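SidF, inhibitor of growth family, member 3 (Legionella pneumophila subsp. pneumophila, PDB 4FYE) is a phosphoinositide phosphatase that removes phosphate from inositol lipid headgroups, probably at the 3-position. Local coordinates at residues S88-D93 against D99-A104; Q215-K220 against L239-S244; G36-F41 against H707-T712. The protein carries 1 engineered substitution. One frame throughout, in Å; residues are numbered along the deposited sequence.

Contact 1: S88-D93 against D99-A104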
ATOM      1  N   SER A  88      11.613  19.466 -19.719  1.00 69.21           N
ATOM      2  CA  SER A  88      12.503  19.402 -18.566  1.00 71.45           C
ATOM      3  C   SER A  88      13.878  18.901 -19.035  1.00 72.46           C
ATOM      4  O   SER A  88      14.882  19.516 -18.707  1.00 73.66           O
ATOM      5  CB  SER A  88      11.903  18.524 -17.475  1.00 68.50           C
ATOM      6  OG  SER A  88      12.718  18.546 -16.331  1.00 78.34           O
ATOM      7  N   LEU A  89      13.900  17.854 -19.864  1.00 70.90           N
ATOM      8  CA  LEU A  89      15.160  17.306 -20.399  1.00 72.74           C
ATOM      9  C   LEU A  89      15.927  18.245 -21.283  1.00 77.66           C
ATOM     10  O   LEU A  89      17.147  18.395 -21.093  1.00 78.50           O
ATOM     11  CB  LEU A  89      14.973  15.969 -21.120  1.00 71.91           C
ATOM     12  CG  LEU A  89      15.494  14.696 -20.435  1.00 69.68           C
ATOM     13  CD1 LEU A  89      15.643  14.831 -18.927  1.00 64.33           C
ATOM     14  CD2 LEU A  89      14.727  13.436 -20.811  1.00 62.42           C
ATOM     15  N   ILE A  90      15.244  18.898 -22.229  1.00 77.85           N
ATOM     16  CA  ILE A  90      15.964  19.876 -23.074  1.00 87.92           C
ATOM     17  C   ILE A  90      16.411  21.131 -22.315  1.00 89.39           C
ATOM     18  O   ILE A  90      17.369  21.781 -22.722  1.00 94.57           O
ATOM     19  CB  ILE A  90      15.307  20.194 -24.460  1.00 92.71           C
ATOM     20  CG1 ILE A  90      14.031  21.014 -24.345  1.00 95.55           C
ATOM     21  CG2 ILE A  90      15.008  18.909 -25.248  1.00 91.82           C
ATOM     22  CD1 ILE A  90      12.950  20.502 -25.304  1.00 90.54           C
ATOM     23  N   ASP A  91      15.738  21.447 -21.205  1.00 93.18           N
ATOM     24  CA  ASP A  91      16.132  22.582 -20.342  1.00 92.13           C
ATOM     25  C   ASP A  91      17.384  22.271 -19.536  1.00 91.15           C
ATOM     26  O   ASP A  91      18.259  23.117 -19.398  1.00 98.08           O
ATOM     27  CB  ASP A  91      15.007  23.029 -19.391  1.00 92.05           C
ATOM     28  CG  ASP A  91      14.040  24.051 -20.024  1.00 94.07           C
ATOM     29  OD1 ASP A  91      14.047  24.259 -21.267  1.00 94.71           O
ATOM     30  OD2 ASP A  91      13.239  24.639 -19.259  1.00 91.62           O
ATOM     31  N   LYS A  92      17.496  21.055 -19.031  1.00 86.41           N
ATOM     32  CA  LYS A  92      18.667  20.753 -18.245  1.00 89.78           C
ATOM     33  C   LYS A  92      19.818  20.182 -19.077  1.00 90.25           C
ATOM     34  O   LYS A  92      20.857  19.850 -18.514  1.00 98.42           O
ATOM     35  CB  LYS A  92      18.320  19.891 -17.016  1.00 87.25           C
ATOM     36  CG  LYS A  92      18.333  18.391 -17.254  1.00 89.62           C
ATOM     37  CD  LYS A  92      18.085  17.631 -15.963  1.00 88.05           C
ATOM     38  CE  LYS A  92      16.764  18.046 -15.339  1.00 86.93           C
ATOM     39  NZ  LYS A  92      16.319  16.965 -14.420  1.00 88.00           N
ATOM     40  N   ASP A  93      19.667  20.114 -20.404  1.00 91.53           N
ATOM     41  CA  ASP A  93      20.694  19.476 -21.258  1.00 90.42           C
ATOM     42  C   ASP A  93      21.823  20.424 -21.686  1.00 93.98           C
ATOM     43  O   ASP A  93      21.704  21.638 -21.515  1.00 93.80           O
ATOM     44  CB  ASP A  93      20.104  18.614 -22.410  1.00 90.66           C
ATOM     45  CG  ASP A  93      19.796  19.401 -23.705  1.00 97.59           C
ATOM     46  OD1 ASP A  93      20.364  20.490 -23.958  1.00101.01           O
ATOM     47  OD2 ASP A  93      18.983  18.883 -24.508  1.00 95.42           O
ATOM     48  N   ASP A  99      14.834  26.570 -27.423  1.00 87.84           N
ATOM     49  CA  ASP A  99      13.548  27.070 -27.870  1.00 89.07           C
ATOM     50  C   ASP A  99      13.023  26.411 -29.126  1.00 86.93           C
ATOM     51  O   ASP A  99      11.882  25.961 -29.132  1.00 93.00           O
ATOM     52  CB  ASP A  99      13.575  28.581 -28.005  1.00101.55           C
ATOM     53  CG  ASP A  99      13.101  29.259 -26.758  1.00104.15           C
ATOM     54  OD1 ASP A  99      12.993  28.576 -25.715  1.00100.93           O
ATOM     55  OD2 ASP A  99      12.825  30.471 -26.831  1.00115.96           O
ATOM     56  N   LEU A 100      13.845  26.302 -30.157  1.00 84.04           N
ATOM     57  CA  LEU A 100      13.460  25.617 -31.376  1.00 86.95           C
ATOM     58  C   LEU A 100      12.815  24.269 -31.069  1.00 87.47           C
ATOM     59  O   LEU A 100      11.809  23.883 -31.673  1.00 87.93           O
ATOM     60  CB  LEU A 100      14.671  25.402 -32.293  1.00 88.53           C
ATOM     61  CG  LEU A 100      14.283  24.899 -33.696  1.00 88.98           C
ATOM     62  CD1 LEU A 100      15.358  25.187 -34.744  1.00 91.57           C
ATOM     63  CD2 LEU A 100      13.838  23.421 -33.728  1.00 85.53           C
ATOM     64  N   ARG A 101      13.412  23.558 -30.126  1.00 87.06           N
ATOM     65  CA  ARG A 101      13.026  22.204 -29.866  1.00 83.42           C
ATOM     66  C   ARG A 101      11.779  22.156 -29.016  1.00 81.50           C
ATOM     67  O   ARG A 101      10.901  21.343 -29.285  1.00 78.21           O
ATOM     68  CB  ARG A 101      14.161  21.451 -29.187  1.00 88.57           C
ATOM     69  CG  ARG A 101      15.328  21.072 -30.103  1.00 89.98           C
ATOM     70  CD  ARG A 101      16.369  20.367 -29.245  1.00 88.67           C
ATOM     71  NE  ARG A 101      17.102  21.304 -28.392  1.00 88.93           N
ATOM     72  CZ  ARG A 101      17.774  20.995 -27.282  1.00 89.08           C
ATOM     73  NH1 ARG A 101      17.791  19.759 -26.801  1.00 87.85           N
ATOM     74  NH2 ARG A 101      18.414  21.953 -26.627  1.00 93.41           N
ATOM     75  N   LYS A 102      11.682  23.030 -28.013  1.00 80.44           N
ATOM     76  CA  LYS A 102      10.472  23.106 -27.179  1.00 74.52           C
ATOM     77  C   LYS A 102       9.252  23.471 -28.009  1.00 76.97           C
ATOM     78  O   LYS A 102       8.210  22.775 -27.947  1.00 74.06           O
ATOM     79  CB  LYS A 102      10.640  24.104 -26.056  1.00 76.99           C
ATOM     80  CG  LYS A 102      11.605  23.624 -24.998  1.00 79.14           C
ATOM     81  CD  LYS A 102      11.396  24.290 -23.658  1.00 80.01           C
ATOM     82  CE  LYS A 102      11.812  25.745 -23.722  1.00 84.64           C
ATOM     83  NZ  LYS A 102      12.239  26.015 -22.338  1.00 81.00           N
ATOM     84  N   ASN A 103       9.404  24.522 -28.826  1.00 78.06           N
ATOM     85  CA  ASN A 103       8.338  24.944 -29.746  1.00 79.71           C
ATOM     86  C   ASN A 103       7.951  23.881 -30.749  1.00 75.91           C
ATOM     87  O   ASN A 103       6.779  23.775 -31.106  1.00 76.47           O
ATOM     88  CB  ASN A 103       8.670  26.262 -30.468  1.00 81.95           C
ATOM     89  CG  ASN A 103       8.769  27.427 -29.505  1.00 88.73           C
ATOM     90  OD1 ASN A 103       8.401  27.322 -28.327  1.00 88.34           O
ATOM     91  ND2 ASN A 103       9.315  28.541 -29.988  1.00 98.67           N
ATOM     92  N   ALA A 104       8.920  23.101 -31.213  1.00 73.35           N
ATOM     93  CA  ALA A 104       8.592  22.069 -32.195  1.00 74.77           C
ATOM     94  C   ALA A 104       7.712  20.966 -31.567  1.00 69.93           C
ATOM     95  O   ALA A 104       6.922  20.336 -32.248  1.00 68.85           O
ATOM     96  CB  ALA A 104       9.866  21.499 -32.814  1.00 74.62           C
TER
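A bend at chi3 (-74°) in the otherwise drawn-out chain of R101 carries its guanidinium alongside I90 and on to D93; K102 is bent at the same bond and delivers its ammonium to D91. The two basic side chains leave neighbouring positions of one helix and reach acidic residues one and three positions after I90. At the first site NH1 of R101 donates to OD2 of D93 over 2.7 Å, with an N-H...O angle of 167°. Straightness is matched by alignment: OD2 receives the bond on its syn lone pair, lies almost exactly in the guanidinium plane, and the carboxylate and guanidinium are only 18° from coplanar. The bridge is nevertheless single-armed, since D93 OD1 remains 3.6 Å from R101 NH2; that oxygen instead pairs with K98. The remaining R101 bonds help fix its rotation, NE donating to the carbonyl of E97 and NH1 also, weakly, to that of S163. Helices 71-92 and 98-119, joined by a short turn, form a helical hairpin here: the short axes of 88-92 and 99-104 run almost exactly antiparallel, 10.1 Å apart at closest. I90 points into the interface. Its CB lies over one face of the R101 guanidinium, displaced toward the rim, and its CG2 comes within 3.3 Å of NH1. The other branch turns to the lysine, CD1 standing 3.4 Å from CG of K102, so the isoleucine separates the two basic chains. Beyond it K102 crosses D91 at roughly a right angle, and NZ meets the syn lone pair of OD1 at 2.7 Å. D91 is exposed, whereas R101 is buried, which suggests that the D93 pairing is the more shielded of the two. L89 turns from this interface to pack on A169 and L170.

Contact 2: Q215-K220 against L239-S244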
ATOM      1  N   GLN A 215      20.027  10.622   3.087  1.00 66.92           N
ATOM      2  CA  GLN A 215      20.278  11.991   2.737  1.00 71.93           C
ATOM      3  C   GLN A 215      21.765  12.193   2.427  1.00 72.80           C
ATOM      4  O   GLN A 215      22.090  12.784   1.398  1.00 80.47           O
ATOM      5  CB  GLN A 215      19.740  12.924   3.835  1.00 79.48           C
ATOM      6  CG  GLN A 215      19.288  14.321   3.390  1.00101.32           C
ATOM      7  CD  GLN A 215      18.337  14.365   2.164  1.00111.37           C
ATOM      8  OE1 GLN A 215      17.131  14.598   2.304  1.00107.17           O
ATOM      9  NE2 GLN A 215      18.890  14.181   0.956  1.00117.03           N
ATOM     10  N   ARG A 216      22.670  11.664   3.247  1.00 68.00           N
ATOM     11  CA  ARG A 216      24.093  11.868   2.979  1.00 74.76           C
ATOM     12  C   ARG A 216      24.741  10.889   1.960  1.00 79.37           C
ATOM     13  O   ARG A 216      25.786  11.210   1.390  1.00 80.47           O
ATOM     14  CB  ARG A 216      24.893  11.930   4.271  1.00 80.25           C
ATOM     15  CG  ARG A 216      25.063  10.577   4.921  1.00 85.34           C
ATOM     16  CD  ARG A 216      25.871  10.638   6.197  1.00 86.58           C
ATOM     17  NE  ARG A 216      25.431   9.611   7.135  1.00 89.56           N
ATOM     18  CZ  ARG A 216      25.796   8.325   7.082  1.00 96.07           C
ATOM     19  NH1 ARG A 216      26.622   7.870   6.114  1.00 86.52           N
ATOM     20  NH2 ARG A 216      25.312   7.491   8.012  1.00 96.41           N
ATOM     21  N   LEU A 217      24.150   9.709   1.735  1.00 74.90           N
ATOM     22  CA  LEU A 217      24.579   8.875   0.607  1.00 77.47           C
ATOM     23  C   LEU A 217      24.023   9.402  -0.706  1.00 78.70           C
ATOM     24  O   LEU A 217      23.814   8.645  -1.626  1.00 84.63           O
ATOM     25  CB  LEU A 217      24.195   7.390   0.760  1.00 71.77           C
ATOM     26  CG  LEU A 217      24.524   6.553   2.014  1.00 75.05           C
ATOM     27  CD1 LEU A 217      23.495   5.446   2.148  1.00 73.64           C
ATOM     28  CD2 LEU A 217      25.912   5.948   2.043  1.00 74.36           C
ATOM     29  N   MET A 218      23.755  10.693  -0.807  1.00 84.36           N
ATOM     30  CA  MET A 218      23.294  11.222  -2.089  1.00 88.51           C
ATOM     31  C   MET A 218      24.000  12.529  -2.389  1.00 99.34           C
ATOM     32  O   MET A 218      23.394  13.442  -2.949  1.00102.40           O
ATOM     33  CB  MET A 218      21.774  11.405  -2.108  1.00 79.53           C
ATOM     34  CG  MET A 218      21.023  10.136  -1.774  1.00 82.13           C
ATOM     35  SD  MET A 218      19.344  10.022  -2.397  0.71 80.37           S
ATOM     36  CE  MET A 218      18.447  11.221  -1.403  1.00 83.74           C
ATOM     37  N   GLY A 219      25.282  12.605  -2.021  1.00116.06           N
ATOM     38  CA  GLY A 219      26.049  13.851  -2.095  1.00127.26           C
ATOM     39  C   GLY A 219      25.184  15.034  -1.677  1.00137.47           C
ATOM     40  O   GLY A 219      25.150  16.042  -2.387  1.00139.35           O
ATOM     41  N   LYS A 220      24.452  14.871  -0.557  1.00138.22           N
ATOM     42  CA  LYS A 220      23.594  15.910   0.079  1.00134.41           C
ATOM     43  C   LYS A 220      23.931  16.108   1.576  1.00139.52           C
ATOM     44  O   LYS A 220      24.879  15.508   2.092  1.00144.85           O
ATOM     45  CB  LYS A 220      22.083  15.615  -0.095  1.00114.40           C
ATOM     46  CG  LYS A 220      21.558  15.820  -1.511  1.00119.32           C
ATOM     47  CD  LYS A 220      20.104  16.285  -1.567  1.00114.44           C
ATOM     48  CE  LYS A 220      19.685  16.488  -3.023  1.00114.97           C
ATOM     49  NZ  LYS A 220      18.511  17.387  -3.208  1.00106.51           N
ATOM     50  N   LEU A 239      21.344   2.532  -9.140  1.00118.63           N
ATOM     51  CA  LEU A 239      21.119   2.406  -7.679  1.00108.98           C
ATOM     52  C   LEU A 239      20.777   3.714  -6.949  1.00 97.46           C
ATOM     53  O   LEU A 239      21.538   4.181  -6.105  1.00 96.86           O
ATOM     54  CB  LEU A 239      22.295   1.694  -6.972  1.00100.97           C
ATOM     55  CG  LEU A 239      22.222   0.167  -6.927  1.00 98.43           C
ATOM     56  CD1 LEU A 239      22.742  -0.414  -8.227  1.00106.43           C
ATOM     57  CD2 LEU A 239      22.990  -0.431  -5.760  1.00 89.85           C
ATOM     58  N   VAL A 240      19.627   4.287  -7.291  1.00 91.14           N
ATOM     59  CA  VAL A 240      19.053   5.384  -6.535  1.00 88.36           C
ATOM     60  C   VAL A 240      18.521   4.859  -5.191  1.00 86.47           C
ATOM     61  O   VAL A 240      18.114   3.684  -5.062  1.00 78.60           O
ATOM     62  CB  VAL A 240      17.905   6.070  -7.305  1.00 93.18           C
ATOM     63  CG1 VAL A 240      17.820   7.547  -6.915  1.00 87.46           C
ATOM     64  CG2 VAL A 240      18.096   5.910  -8.819  1.00 90.66           C
ATOM     65  N   LEU A 241      18.550   5.729  -4.189  1.00 78.72           N
ATOM     66  CA  LEU A 241      17.978   5.391  -2.897  1.00 73.98           C
ATOM     67  C   LEU A 241      16.603   5.988  -2.725  1.00 72.80           C
ATOM     68  O   LEU A 241      16.231   6.956  -3.422  1.00 66.07           O
ATOM     69  CB  LEU A 241      18.846   5.919  -1.773  1.00 69.68           C
ATOM     70  CG  LEU A 241      20.301   5.491  -1.787  1.00 73.34           C
ATOM     71  CD1 LEU A 241      20.978   6.127  -0.573  1.00 72.43           C
ATOM     72  CD2 LEU A 241      20.413   3.974  -1.748  1.00 65.76           C
ATOM     73  N   GLY A 242      15.864   5.421  -1.767  1.00 69.55           N
ATOM     74  CA  GLY A 242      14.538   5.900  -1.460  1.00 72.53           C
ATOM     75  C   GLY A 242      13.433   4.996  -1.946  1.00 75.06           C
ATOM     76  O   GLY A 242      13.562   4.305  -2.966  1.00 75.00           O
ATOM     77  N   ASN A 243      12.356   4.984  -1.168  1.00 68.30           N
ATOM     78  CA  ASN A 243      11.094   4.354  -1.555  1.00 80.49           C
ATOM     79  C   ASN A 243      10.253   5.158  -2.575  1.00 79.31           C
ATOM     80  O   ASN A 243      10.420   6.375  -2.771  1.00 73.99           O
ATOM     81  CB  ASN A 243      10.254   4.082  -0.298  1.00 76.22           C
ATOM     82  CG  ASN A 243      10.754   2.880   0.461  1.00 75.12           C
ATOM     83  OD1 ASN A 243      10.937   1.819  -0.131  1.00 75.78           O
ATOM     84  ND2 ASN A 243      11.009   3.041   1.770  1.00 71.23           N
ATOM     85  N   SER A 244       9.341   4.479  -3.237  1.00 77.69           N
ATOM     86  CA  SER A 244       8.400   5.240  -4.033  1.00 92.20           C
ATOM     87  C   SER A 244       7.082   4.520  -4.147  1.00 84.15           C
ATOM     88  O   SER A 244       6.937   3.331  -3.768  1.00 71.85           O
ATOM     89  CB  SER A 244       8.969   5.740  -5.406  1.00 98.09           C
ATOM     90  OG  SER A 244       9.363   4.679  -6.276  1.00 87.91           O
TER
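L217, M218 and L241, the three side chains that touch here, are all non-planar; the flat groups beside them are the aromatic rings of Y210, against M218, and F510 of helix 482-514, against L217. L241 points its side chain between the other two. Its CD1 methyl does most of the touching, lying 3.7 Å from CB of L217 and 3.8 Å from CD1 of the same residue, with the two leucine chains crossing at about a right angle. M218 comes in at a slant, its SD 4.2 Å from CB of L241; the bend at chi3 (-70°) turns its terminal methyl aside after the sulfur has passed. Both segments belong to the long connection between the adjacent antiparallel strands 199-206 and 247-254. Segment 215-220 lies where helix 212-216 gives way to loop, and 239-244 on the return to the sheet. Residues 223-236 are not modelled, so the contact joins the chain shortly before this gap (L217, M218) to the chain shortly after it (L241). Helix 284-311 adds V293 against L241 and I296 against L217. Polar contacts flank this apolar group: the backbone N of G242 bonds to N297 and that of N243 to E300.

Contact 3: G36-F41 against H707-T712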
ATOM      1  N   GLY A  36     -13.574  19.145 -14.960  1.00 55.35           N
ATOM      2  CA  GLY A  36     -14.840  19.147 -14.245  1.00 54.53           C
ATOM      3  C   GLY A  36     -15.138  17.839 -13.548  1.00 57.74           C
ATOM      4  O   GLY A  36     -16.016  17.806 -12.725  1.00 62.12           O
ATOM      5  N   GLU A  37     -14.424  16.753 -13.836  1.00 54.45           N
ATOM      6  CA  GLU A  37     -14.538  15.580 -12.953  1.00 51.32           C
ATOM      7  C   GLU A  37     -13.291  15.535 -12.054  1.00 50.97           C
ATOM      8  O   GLU A  37     -13.442  15.505 -10.833  1.00 49.29           O
ATOM      9  CB  GLU A  37     -14.801  14.260 -13.683  1.00 47.26           C
ATOM     10  CG  GLU A  37     -14.336  13.010 -12.896  1.00 51.28           C
ATOM     11  CD  GLU A  37     -14.403  11.625 -13.665  1.00 58.15           C
ATOM     12  OE1 GLU A  37     -14.725  11.533 -14.894  1.00 59.38           O
ATOM     13  OE2 GLU A  37     -14.140  10.561 -13.025  1.00 62.87           O
ATOM     14  N   ARG A  38     -12.083  15.602 -12.641  1.00 51.47           N
ATOM     15  CA  ARG A  38     -10.802  15.594 -11.846  1.00 48.80           C
ATOM     16  C   ARG A  38     -10.449  17.031 -11.465  1.00 49.26           C
ATOM     17  O   ARG A  38      -9.756  17.762 -12.188  1.00 47.89           O
ATOM     18  CB  ARG A  38      -9.658  14.856 -12.563  1.00 42.81           C
ATOM     19  CG  ARG A  38      -9.903  13.343 -12.708  1.00 41.37           C
ATOM     20  CD  ARG A  38      -8.776  12.695 -13.473  1.00 42.05           C
ATOM     21  NE  ARG A  38      -8.946  11.257 -13.548  1.00 40.20           N
ATOM     22  CZ  ARG A  38      -8.094  10.405 -14.124  1.00 39.00           C
ATOM     23  NH1 ARG A  38      -6.993  10.826 -14.737  1.00 39.45           N
ATOM     24  NH2 ARG A  38      -8.351   9.109 -14.107  1.00 38.11           N
ATOM     25  N   GLN A  39     -10.947  17.452 -10.321  1.00 45.75           N
ATOM     26  CA  GLN A  39     -10.788  18.821  -9.975  1.00 46.20           C
ATOM     27  C   GLN A  39      -9.593  19.006  -9.076  1.00 46.98           C
ATOM     28  O   GLN A  39      -9.305  18.166  -8.219  1.00 46.26           O
ATOM     29  CB  GLN A  39     -12.067  19.290  -9.358  1.00 48.28           C
ATOM     30  CG  GLN A  39     -13.179  19.112 -10.383  1.00 52.52           C
ATOM     31  CD  GLN A  39     -14.247  20.134 -10.139  1.00 64.56           C
ATOM     32  OE1 GLN A  39     -14.845  20.161  -9.055  1.00 62.84           O
ATOM     33  NE2 GLN A  39     -14.425  21.053 -11.099  1.00 68.43           N
ATOM     34  N   VAL A  40      -8.883  20.092  -9.319  1.00 47.31           N
ATOM     35  CA  VAL A  40      -7.647  20.366  -8.654  1.00 51.32           C
ATOM     36  C   VAL A  40      -7.714  21.609  -7.780  1.00 54.17           C
ATOM     37  O   VAL A  40      -8.330  22.627  -8.139  1.00 53.71           O
ATOM     38  CB  VAL A  40      -6.512  20.493  -9.669  1.00 53.74           C
ATOM     39  CG1 VAL A  40      -5.167  20.453  -8.955  1.00 51.82           C
ATOM     40  CG2 VAL A  40      -6.590  19.343 -10.649  1.00 53.60           C
ATOM     41  N   PHE A  41      -7.045  21.523  -6.645  1.00 50.66           N
ATOM     42  CA  PHE A  41      -7.252  22.475  -5.569  1.00 53.73           C
ATOM     43  C   PHE A  41      -5.955  22.685  -4.768  1.00 57.91           C
ATOM     44  O   PHE A  41      -4.997  21.886  -4.856  1.00 57.84           O
ATOM     45  CB  PHE A  41      -8.275  21.898  -4.602  1.00 49.46           C
ATOM     46  CG  PHE A  41      -9.673  21.750  -5.160  1.00 50.37           C
ATOM     47  CD1 PHE A  41     -10.502  22.864  -5.311  1.00 49.01           C
ATOM     48  CD2 PHE A  41     -10.198  20.469  -5.443  1.00 47.17           C
ATOM     49  CE1 PHE A  41     -11.806  22.727  -5.783  1.00 48.76           C
ATOM     50  CE2 PHE A  41     -11.486  20.328  -5.930  1.00 50.14           C
ATOM     51  CZ  PHE A  41     -12.307  21.465  -6.098  1.00 48.72           C
ATOM     52  N   HIS A 707      -4.513   7.422  -8.890  1.00 39.80           N
ATOM     53  CA  HIS A 707      -3.212   7.016  -8.384  1.00 39.88           C
ATOM     54  C   HIS A 707      -2.342   6.641  -9.550  1.00 42.51           C
ATOM     55  O   HIS A 707      -1.242   7.149  -9.627  1.00 41.12           O
ATOM     56  CB  HIS A 707      -3.367   5.920  -7.327  1.00 41.87           C
ATOM     57  CG  HIS A 707      -2.158   5.045  -7.141  1.00 47.68           C
ATOM     58  ND1 HIS A 707      -1.268   5.245  -6.144  1.00 54.91           N
ATOM     59  CD2 HIS A 707      -1.700   3.942  -7.865  1.00 53.48           C
ATOM     60  CE1 HIS A 707      -0.271   4.336  -6.241  1.00 60.58           C
ATOM     61  NE2 HIS A 707      -0.528   3.542  -7.298  1.00 59.24           N
ATOM     62  N   HIS A 708      -2.837   5.813 -10.494  1.00 38.61           N
ATOM     63  CA  HIS A 708      -2.050   5.430 -11.680  1.00 36.61           C
ATOM     64  C   HIS A 708      -1.617   6.611 -12.537  1.00 35.02           C
ATOM     65  O   HIS A 708      -0.509   6.638 -13.110  1.00 39.08           O
ATOM     66  CB  HIS A 708      -2.829   4.394 -12.522  1.00 35.71           C
ATOM     67  CG  HIS A 708      -1.958   3.580 -13.481  1.00 39.45           C
ATOM     68  ND1 HIS A 708      -1.543   4.057 -14.715  1.00 40.49           N
ATOM     69  CD2 HIS A 708      -1.470   2.291 -13.381  1.00 35.48           C
ATOM     70  CE1 HIS A 708      -0.803   3.115 -15.336  1.00 36.03           C
ATOM     71  NE2 HIS A 708      -0.786   2.018 -14.543  1.00 41.09           N
ATOM     72  N   THR A 709      -2.486   7.608 -12.651  1.00 34.17           N
ATOM     73  CA  THR A 709      -2.174   8.791 -13.442  1.00 38.86           C
ATOM     74  C   THR A 709      -1.018   9.573 -12.807  1.00 40.43           C
ATOM     75  O   THR A 709      -0.032   9.887 -13.480  1.00 47.75           O
ATOM     76  CB  THR A 709      -3.432   9.653 -13.648  1.00 38.63           C
ATOM     77  OG1 THR A 709      -4.411   8.819 -14.282  1.00 40.39           O
ATOM     78  CG2 THR A 709      -3.140  10.845 -14.569  1.00 36.12           C
ATOM     79  N   ALA A 710      -1.151   9.874 -11.534  1.00 38.11           N
ATOM     80  CA  ALA A 710      -0.057  10.463 -10.728  1.00 44.95           C
ATOM     81  C   ALA A 710       1.260   9.671 -10.789  1.00 44.75           C
ATOM     82  O   ALA A 710       2.335  10.248 -10.777  1.00 45.98           O
ATOM     83  CB  ALA A 710      -0.491  10.591  -9.270  1.00 36.62           C
ATOM     84  N   ASN A 711       1.187   8.360 -10.876  1.00 41.54           N
ATOM     85  CA  ASN A 711       2.416   7.621 -10.994  1.00 44.61           C
ATOM     86  C   ASN A 711       2.953   7.530 -12.365  1.00 45.77           C
ATOM     87  O   ASN A 711       4.152   7.444 -12.487  1.00 49.50           O
ATOM     88  CB  ASN A 711       2.288   6.180 -10.503  1.00 51.56           C
ATOM     89  CG  ASN A 711       2.443   6.051  -9.016  1.00 54.13           C
ATOM     90  OD1 ASN A 711       2.733   7.022  -8.317  1.00 62.38           O
ATOM     91  ND2 ASN A 711       2.215   4.857  -8.515  1.00 59.79           N
ATOM     92  N   THR A 712       2.109   7.462 -13.403  1.00 43.85           N
ATOM     93  CA  THR A 712       2.655   7.158 -14.756  1.00 43.12           C
ATOM     94  C   THR A 712       2.306   8.192 -15.778  1.00 41.47           C
ATOM     95  O   THR A 712       2.869   8.174 -16.846  1.00 46.79           O
ATOM     96  CB  THR A 712       2.247   5.758 -15.327  1.00 44.89           C
ATOM     97  OG1 THR A 712       0.833   5.762 -15.617  1.00 40.81           O
ATOM     98  CG2 THR A 712       2.583   4.583 -14.281  1.00 37.86           C
TER
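Before the chain reaches R38, whose guanidinium meets T709, it passes E37, which uses OE2 to accept from the backbone N of G67. The R38 side chain is extended from CG to NE, and this full reach spans a wide backbone gap: the CA atoms of R38 and T709 are 11.1 Å apart. NH1 then lies 3.3 Å from T709 OG1, a weak hydrogen bond by both length and angle (N-H...O 133°), and the hydroxyl stands obliquely to the guanidinium. Stronger partners hold both ends: NH1 donates to the carbonyl of Y32, T709 OG1 bonds to the carbonyl of A705 one helical turn earlier, and S715 OG is hydrogen-bonded to both R38 NH2 and T709 OG1. These partners of NH1 and NH2 in the buried arginine are all neutral, and its side chain also packs on A705 and L706. Next come Q39, V40 and F41, where the chain runs as a strand beside 50-55, with backbone bonds from Q39 to V53 and F41 to V51, while V40 bonds to V23. Across the contact, the last turn of the helix is tied by T712, whose OG1 bonds to H708 O at 3.0 Å, from 39° above the carbonyl plane, while T712 N reaches the same oxygen from the opposite face at 2.8 Å. CG2 of T712 also lies over one face of the H708 ring, displaced toward its rim. R38, at or just before the start of strand 39-42, the outermost strand of the six-stranded sheet, thus meets helix 701-712. H707, N711 and T712 of that helix contact N650, in the loop from strand 641-645 to helix 652-668, probably the P-loop of a CX5R phosphatase, whose cysteine position is serine in this construct.

In the fold
The three contacts are separate, their centres 26 to 27 Å apart; the nearest atoms of contacts 2 and 3 come within about 7 Å, without touching. Contact 3 closes a loop of 665 residues, and contacts 1 and 2 fall inside it in that order. Contacts 2 and 3 share the six-stranded sheet: 36-41 enters strand 39-42 at one end of it, while the segments of contact 2 lie in the connection between strands 199-206 and 247-254. Contact 1 lies farther out, about 36 Å from the centre of the chain, on a peripheral helical hairpin. Contact 3 brings together parts close to the two termini in sequence, whereas contacts 1 and 2 join parts close in sequence.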